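Local coordinates for protein oxaloacetate acetyl hydrolase (Cryphonectria parasitica, PDB 3M0K) that is an enzyme of the phosphoenolpyruvate phosphomutase family with a TIM-barrel fold, holding an oxalate ion near a manganese ion in this structure, at residues Val194-Gly199 with Pro217-Ser222; Leu122-Leu127 with Ala167-Leu172. All coordinates share one frame; numbering follows the deposited sequence.

Interaction 1: Val194-Gly199 with Pro217-Ser222. With OXL (oxalate ion), chain B.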
loop_
_atom_site.group_PDB
_atom_site.type_symbol
_atom_site.label_atom_id
_atom_site.label_comp_id
_atom_site.label_asym_id
_atom_site.label_seq_id
_atom_site.Cartn_x
_atom_site.Cartn_y
_atom_site.Cartn_z
ATOM N N VAL A 194 -1.929 -11.444 28.608
ATOM C CA VAL A 194 -0.929 -10.673 29.331
ATOM C C VAL A 194 -1.507 -9.293 29.600
ATOM O O VAL A 194 -2.342 -8.809 28.830
ATOM C CB VAL A 194 0.356 -10.497 28.482
ATOM C CG1 VAL A 194 1.418 -9.744 29.270
ATOM C CG2 VAL A 194 0.890 -11.848 28.024
ATOM N N GLY A 195 -1.086 -8.654 30.688
ATOM C CA GLY A 195 -1.577 -7.326 30.987
ATOM C C GLY A 195 -0.481 -6.289 30.876
ATOM O O GLY A 195 0.686 -6.586 31.109
ATOM N N LEU A 196 -0.858 -5.077 30.493
ATOM C CA LEU A 196 0.083 -3.966 30.426
ATOM C C LEU A 196 -0.537 -2.750 31.084
ATOM O O LEU A 196 -1.463 -2.137 30.552
ATOM C CB LEU A 196 0.453 -3.658 28.969
ATOM C CG LEU A 196 1.140 -2.334 28.628
ATOM C CD1 LEU A 196 2.331 -2.016 29.541
ATOM C CD2 LEU A 196 1.548 -2.369 27.157
ATOM N N LEU A 197 -0.033 -2.409 32.262
ATOM C CA LEU A 197 -0.442 -1.181 32.914
ATOM C C LEU A 197 0.550 -0.143 32.423
ATOM O O LEU A 197 1.733 -0.202 32.755
ATOM C CB LEU A 197 -0.393 -1.321 34.439
ATOM C CG LEU A 197 -1.196 -0.270 35.225
ATOM C CD1 LEU A 197 -1.397 -0.660 36.690
ATOM C CD2 LEU A 197 -0.559 1.113 35.124
ATOM N N GLU A 198 0.072 0.764 31.582
ATOM C CA GLU A 198 0.933 1.743 30.937
ATOM C C GLU A 198 1.334 2.855 31.902
ATOM O O GLU A 198 0.506 3.361 32.664
ATOM C CB GLU A 198 0.233 2.345 29.719
ATOM C CG GLU A 198 1.045 3.416 29.015
ATOM C CD GLU A 198 2.406 2.913 28.573
ATOM O OE1 GLU A 198 2.485 1.781 28.048
ATOM O OE2 GLU A 198 3.401 3.651 28.753
ATOM N N GLY A 199 2.610 3.229 31.872
ATOM C CA GLY A 199 3.076 4.407 32.588
ATOM C C GLY A 199 3.038 4.372 34.109
ATOM O O GLY A 199 2.446 5.248 34.732
ATOM N N PRO A 217 0.515 -13.068 33.673
ATOM C CA PRO A 217 1.748 -12.348 33.306
ATOM C C PRO A 217 1.499 -10.885 32.974
ATOM O O PRO A 217 0.469 -10.545 32.385
ATOM C CB PRO A 217 2.242 -13.070 32.048
ATOM C CG PRO A 217 1.275 -14.203 31.786
ATOM C CD PRO A 217 0.051 -13.988 32.625
ATOM N N LEU A 218 2.435 -10.027 33.367
ATOM C CA LEU A 218 2.405 -8.631 32.952
ATOM C C LEU A 218 3.573 -8.303 32.030
ATOM O O LEU A 218 4.612 -8.975 32.023
ATOM C CB LEU A 218 2.451 -7.687 34.163
ATOM C CG LEU A 218 1.317 -7.735 35.191
ATOM C CD1 LEU A 218 1.290 -6.441 35.968
ATOM C CD2 LEU A 218 -0.027 -7.962 34.512
ATOM N N LEU A 219 3.391 -7.234 31.275
ATOM C CA LEU A 219 4.412 -6.712 30.389
ATOM C C LEU A 219 4.708 -5.281 30.832
ATOM O O LEU A 219 3.790 -4.498 31.087
ATOM C CB LEU A 219 3.876 -6.749 28.954
ATOM C CG LEU A 219 4.700 -6.144 27.819
ATOM C CD1 LEU A 219 4.188 -6.719 26.511
ATOM C CD2 LEU A 219 4.633 -4.624 27.783
ATOM N N LEU A 220 5.993 -4.963 30.954
ATOM C CA LEU A 220 6.438 -3.651 31.385
ATOM C C LEU A 220 6.841 -2.873 30.137
ATOM O O LEU A 220 7.649 -3.352 29.352
ATOM C CB LEU A 220 7.638 -3.803 32.329
ATOM C CG LEU A 220 8.322 -2.510 32.784
ATOM C CD1 LEU A 220 7.335 -1.606 33.510
ATOM C CD2 LEU A 220 9.515 -2.846 33.666
ATOM N N ASN A 221 6.245 -1.703 29.931
ATOM C CA ASN A 221 6.635 -0.858 28.803
ATOM C C ASN A 221 7.610 0.226 29.232
ATOM O O ASN A 221 7.213 1.222 29.842
ATOM C CB ASN A 221 5.419 -0.211 28.147
ATOM C CG ASN A 221 5.813 0.797 27.073
ATOM O OD1 ASN A 221 6.824 0.622 26.397
ATOM N ND2 ASN A 221 5.044 1.872 26.946
ATOM N N SER A 222 8.884 0.030 28.914
ATOM C CA SER A 222 9.918 1.006 29.221
ATOM C C SER A 222 9.988 2.047 28.105
ATOM O O SER A 222 10.238 1.704 26.957
ATOM C CB SER A 222 11.264 0.289 29.360
ATOM O OG SER A 222 12.327 1.206 29.574
HETATM C C1 OXL B . 4.577 2.677 21.249
HETATM C C2 OXL B . 3.906 2.137 22.507
HETATM O O1 OXL B . 3.922 3.082 20.352
HETATM O O2 OXL B . 2.728 2.134 22.584
HETATM O O3 OXL B . 5.968 2.703 21.172
HETATM O O4 OXL B . 4.682 1.651 23.564
HETATM O O HOH W 1 4.374 -0.341 31.800
HETATM O O HOH W 2 2.547 -3.285 33.141
#

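Interaction 2: Leu122-Leu127 with Ala167-Leu172. With OXL (oxalate ion), chain B.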
loop_
_atom_site.group_PDB
_atom_site.type_symbol
_atom_site.label_atom_id
_atom_site.label_comp_id
_atom_site.label_asym_id
_atom_site.label_seq_id
_atom_site.Cartn_x
_atom_site.Cartn_y
_atom_site.Cartn_z
ATOM N N LEU A 122 -3.465 -4.097 22.962
ATOM C CA LEU A 122 -4.711 -3.436 22.624
ATOM C C LEU A 122 -5.108 -2.608 23.834
ATOM O O LEU A 122 -5.157 -3.129 24.953
ATOM C CB LEU A 122 -5.761 -4.519 22.345
ATOM C CG LEU A 122 -7.219 -4.165 22.113
ATOM C CD1 LEU A 122 -7.334 -3.088 21.060
ATOM C CD2 LEU A 122 -7.985 -5.418 21.700
ATOM N N GLU A 123 -5.387 -1.322 23.614
ATOM C CA GLU A 123 -5.546 -0.378 24.714
ATOM C C GLU A 123 -6.955 0.175 24.842
ATOM O O GLU A 123 -7.815 -0.043 23.983
ATOM C CB GLU A 123 -4.534 0.768 24.591
ATOM C CG GLU A 123 -4.785 1.659 23.377
ATOM C CD GLU A 123 -3.543 2.424 22.930
ATOM O OE1 GLU A 123 -2.441 1.827 22.890
ATOM O OE2 GLU A 123 -3.678 3.625 22.601
ATOM N N ASP A 124 -7.183 0.883 25.942
ATOM C CA ASP A 124 -8.493 1.435 26.239
ATOM C C ASP A 124 -8.596 2.940 25.979
ATOM O O ASP A 124 -9.518 3.589 26.450
ATOM C CB ASP A 124 -8.891 1.112 27.679
ATOM C CG ASP A 124 -7.880 1.608 28.689
ATOM O OD1 ASP A 124 -6.800 2.076 28.276
ATOM O OD2 ASP A 124 -8.162 1.521 29.903
ATOM N N GLN A 125 -7.659 3.496 25.216
ATOM C CA GLN A 125 -7.754 4.904 24.853
ATOM C C GLN A 125 -8.917 5.146 23.905
ATOM O O GLN A 125 -9.335 4.244 23.179
ATOM C CB GLN A 125 -6.457 5.386 24.200
ATOM C CG GLN A 125 -5.276 5.391 25.134
ATOM C CD GLN A 125 -4.124 6.205 24.592
ATOM O OE1 GLN A 125 -2.973 5.783 24.648
ATOM N NE2 GLN A 125 -4.431 7.376 24.047
ATOM N N ILE A 126 -9.437 6.369 23.900
ATOM C CA ILE A 126 -10.438 6.729 22.916
ATOM C C ILE A 126 -9.772 6.641 21.553
ATOM O O ILE A 126 -8.552 6.779 21.444
ATOM C CB ILE A 126 -11.013 8.134 23.154
ATOM C CG1 ILE A 126 -9.918 9.192 23.030
ATOM C CG2 ILE A 126 -11.664 8.215 24.531
ATOM C CD1 ILE A 126 -10.461 10.601 23.000
ATOM N N LEU A 127 -10.563 6.375 20.522
ATOM C CA LEU A 127 -10.013 6.144 19.189
ATOM C C LEU A 127 -9.043 7.245 18.763
ATOM O O LEU A 127 -7.996 6.971 18.172
ATOM C CB LEU A 127 -11.135 5.968 18.163
ATOM C CG LEU A 127 -11.967 4.698 18.361
ATOM C CD1 LEU A 127 -13.084 4.604 17.332
ATOM C CD2 LEU A 127 -11.075 3.462 18.310
ATOM N N ALA A 167 -3.504 -7.010 26.987
ATOM C CA ALA A 167 -4.487 -5.990 27.296
ATOM C C ALA A 167 -3.790 -4.812 27.948
ATOM O O ALA A 167 -3.249 -4.926 29.049
ATOM C CB ALA A 167 -5.574 -6.550 28.215
ATOM N N ARG A 168 -3.805 -3.674 27.268
ATOM C CA ARG A 168 -3.131 -2.490 27.786
ATOM C C ARG A 168 -4.142 -1.525 28.370
ATOM O O ARG A 168 -5.196 -1.309 27.796
ATOM C CB ARG A 168 -2.316 -1.815 26.683
ATOM C CG ARG A 168 -1.917 -0.388 27.017
ATOM C CD ARG A 168 -0.995 0.182 25.953
ATOM N NE ARG A 168 -0.979 1.640 25.998
ATOM C CZ ARG A 168 -0.097 2.392 25.348
ATOM N NH1 ARG A 168 0.859 1.825 24.619
ATOM N NH2 ARG A 168 -0.164 3.712 25.435
ATOM N N THR A 169 -3.839 -0.968 29.536
ATOM C CA THR A 169 -4.681 0.091 30.063
ATOM C C THR A 169 -3.885 1.365 30.247
ATOM O O THR A 169 -2.797 1.355 30.827
ATOM C CB THR A 169 -5.400 -0.279 31.385
ATOM O OG1 THR A 169 -6.193 0.840 31.798
ATOM C CG2 THR A 169 -4.410 -0.617 32.490
ATOM N N ASP A 170 -4.450 2.449 29.729
ATOM C CA ASP A 170 -3.912 3.794 29.868
ATOM C C ASP A 170 -4.706 4.587 30.898
ATOM O O ASP A 170 -4.692 5.821 30.887
ATOM C CB ASP A 170 -3.988 4.495 28.520
ATOM C CG ASP A 170 -2.951 3.982 27.553
ATOM O OD1 ASP A 170 -1.770 4.323 27.735
ATOM O OD2 ASP A 170 -3.309 3.233 26.621
ATOM N N ALA A 171 -5.395 3.876 31.791
ATOM C CA ALA A 171 -6.341 4.521 32.695
ATOM C C ALA A 171 -5.694 5.163 33.918
ATOM O O ALA A 171 -6.345 5.937 34.622
ATOM C CB ALA A 171 -7.405 3.530 33.138
ATOM N N LEU A 172 -4.432 4.841 34.180
ATOM C CA LEU A 172 -3.779 5.296 35.407
ATOM C C LEU A 172 -3.886 6.808 35.537
ATOM O O LEU A 172 -4.352 7.327 36.553
ATOM C CB LEU A 172 -2.314 4.863 35.433
ATOM C CG LEU A 172 -1.510 5.194 36.692
ATOM C CD1 LEU A 172 -2.173 4.589 37.925
ATOM C CD2 LEU A 172 -0.077 4.704 36.554
HETATM C C1 OXL B . 4.577 2.677 21.249
HETATM C C2 OXL B . 3.906 2.137 22.507
HETATM O O1 OXL B . 3.922 3.082 20.352
HETATM O O2 OXL B . 2.728 2.134 22.584
HETATM O O3 OXL B . 5.968 2.703 21.172
HETATM O O4 OXL B . 4.682 1.651 23.564
#

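Interaction 1: Val194-Gly199 with Pro217-Ser222
Gly195 and Leu218 bridge two neighbouring, consecutive strands of the TIM barrel, 194-197 and 219-222, which helix 203-213 joins in a beta-alpha-beta unit. Two backbone bonds make the bridge: Gly195 N donates to Pro217 O (3.0 Å), and Leu219 N to Gly195 O (2.8 Å). Proline suits its place here because the bridge asks for its carbonyl and not for an N-H. Having no side chain, Gly195 lets Leu218 lay CD2 close against its backbone, 3.9 Å from Gly195 CA, while the leucine side chain also packs on helix 203-213 and Phe241.

The strand directions differ by 36°, and beyond the bridge two waters span the gap. One accepts from Leu197 N and donates to Leu219 O; the other donates to Leu197 O and accepts from Asn221 N. On the barrel's inner side, branched aliphatic residues fill the seam: Val194 CG1 lies 3.9 Å from Leu219 CB, and Leu196 CD2 meets Leu219 CD2 at 3.9 Å.

Asn221 follows near the C-terminal end of strand 219-222. Its CB touches both Leu196 CD1, 3.8 Å away, and, slightly closer, Glu198 OE1. With CG anti to the backbone N (chi1 173°), the amide reaches toward Glu198, whose carboxylate plane is turned 61° from it, and CG itself lies beside Glu198 OE1. The two amide ends then part company: OD1 is hydrogen-bonded to Ser247 OG, while ND2 gives an N-H, nearly in the amide plane, to the syn lone pair of Glu198 OE1 at 2.8 Å. An asparagine fits because it can accept at one end and donate at the other, and both bonds together fix the rotation of the amide. That orientation leaves Asn221 ND2 3.4 Å from oxalate O4.

Interaction 2: Leu122-Leu127 with Ala167-Leu172
At the C-terminal ends of two adjacent parallel barrel strands, 119-122 and 164-169, the loop that follows strand 119-122 folds against Arg168 and Asp170 beside the bound oxalate. The strands are joined where Arg168 N donates to Leu122 O (2.7 Å). Just beyond, the extended side chains of Glu123 and Arg168 run side by side. Glu123 OE1 settles over the centre of one guanidinium face, 3.4 Å from Arg168 NE; no N-H points at it, and charge alone attracts.

Asp170 takes the guanidinium edge side-on with both carboxylate oxygens, Arg168 NE reaching OD2 at 2.9 Å and Arg168 NH2 reaching OD1, also at 2.9 Å, while Lys137 forms a second salt bridge to OD1. This fork and the acid above the face hold the group's rotation and probably serve to aim Arg168 NH1, which donates a bent hydrogen bond (135°) to oxalate O2 at 2.8 Å. Arginine suits the spot because its flat, many-toothed end can serve all these anions at once.

Farther out, Asp124 CG sits between the backbone N and carbonyl carbon (chi1 57°), which turns the short carboxylate across to the other segment: OD1 accepts an almost straight bond from Asp170 N (2.8 Å), and OD2 accepts from Thr169 OG1 (2.8 Å) and pairs with Arg183. Thr169 OG1 also accepts from Ala171 N, forming an ST turn. Second-shell Asp124 thus positions Asp170, which grips Arg168, a layered polar network of the kind that lines TIM-barrel active sites at the C-terminal ends of the strands.

Overall arrangement
From the N terminus, strand 119-122 leads into the first half of interaction 2, which closes when the chain, having passed through helix 142-158, returns along strand 164-169. Helix 177-190 then carries it to strand 194-197, where interaction 1 opens; that loop runs through helix 203-213 and closes on strand 219-222. The two loops therefore follow in series, neither nested nor crossed. They join laterally because strands 164-169 and 194-197 are neighbours: Ala167 O and Leu196 N lie 2.8 Å apart, a probable hydrogen bond. Together the contacts tie four successive strands into one arc of the barrel wall, with oxalate touched by both.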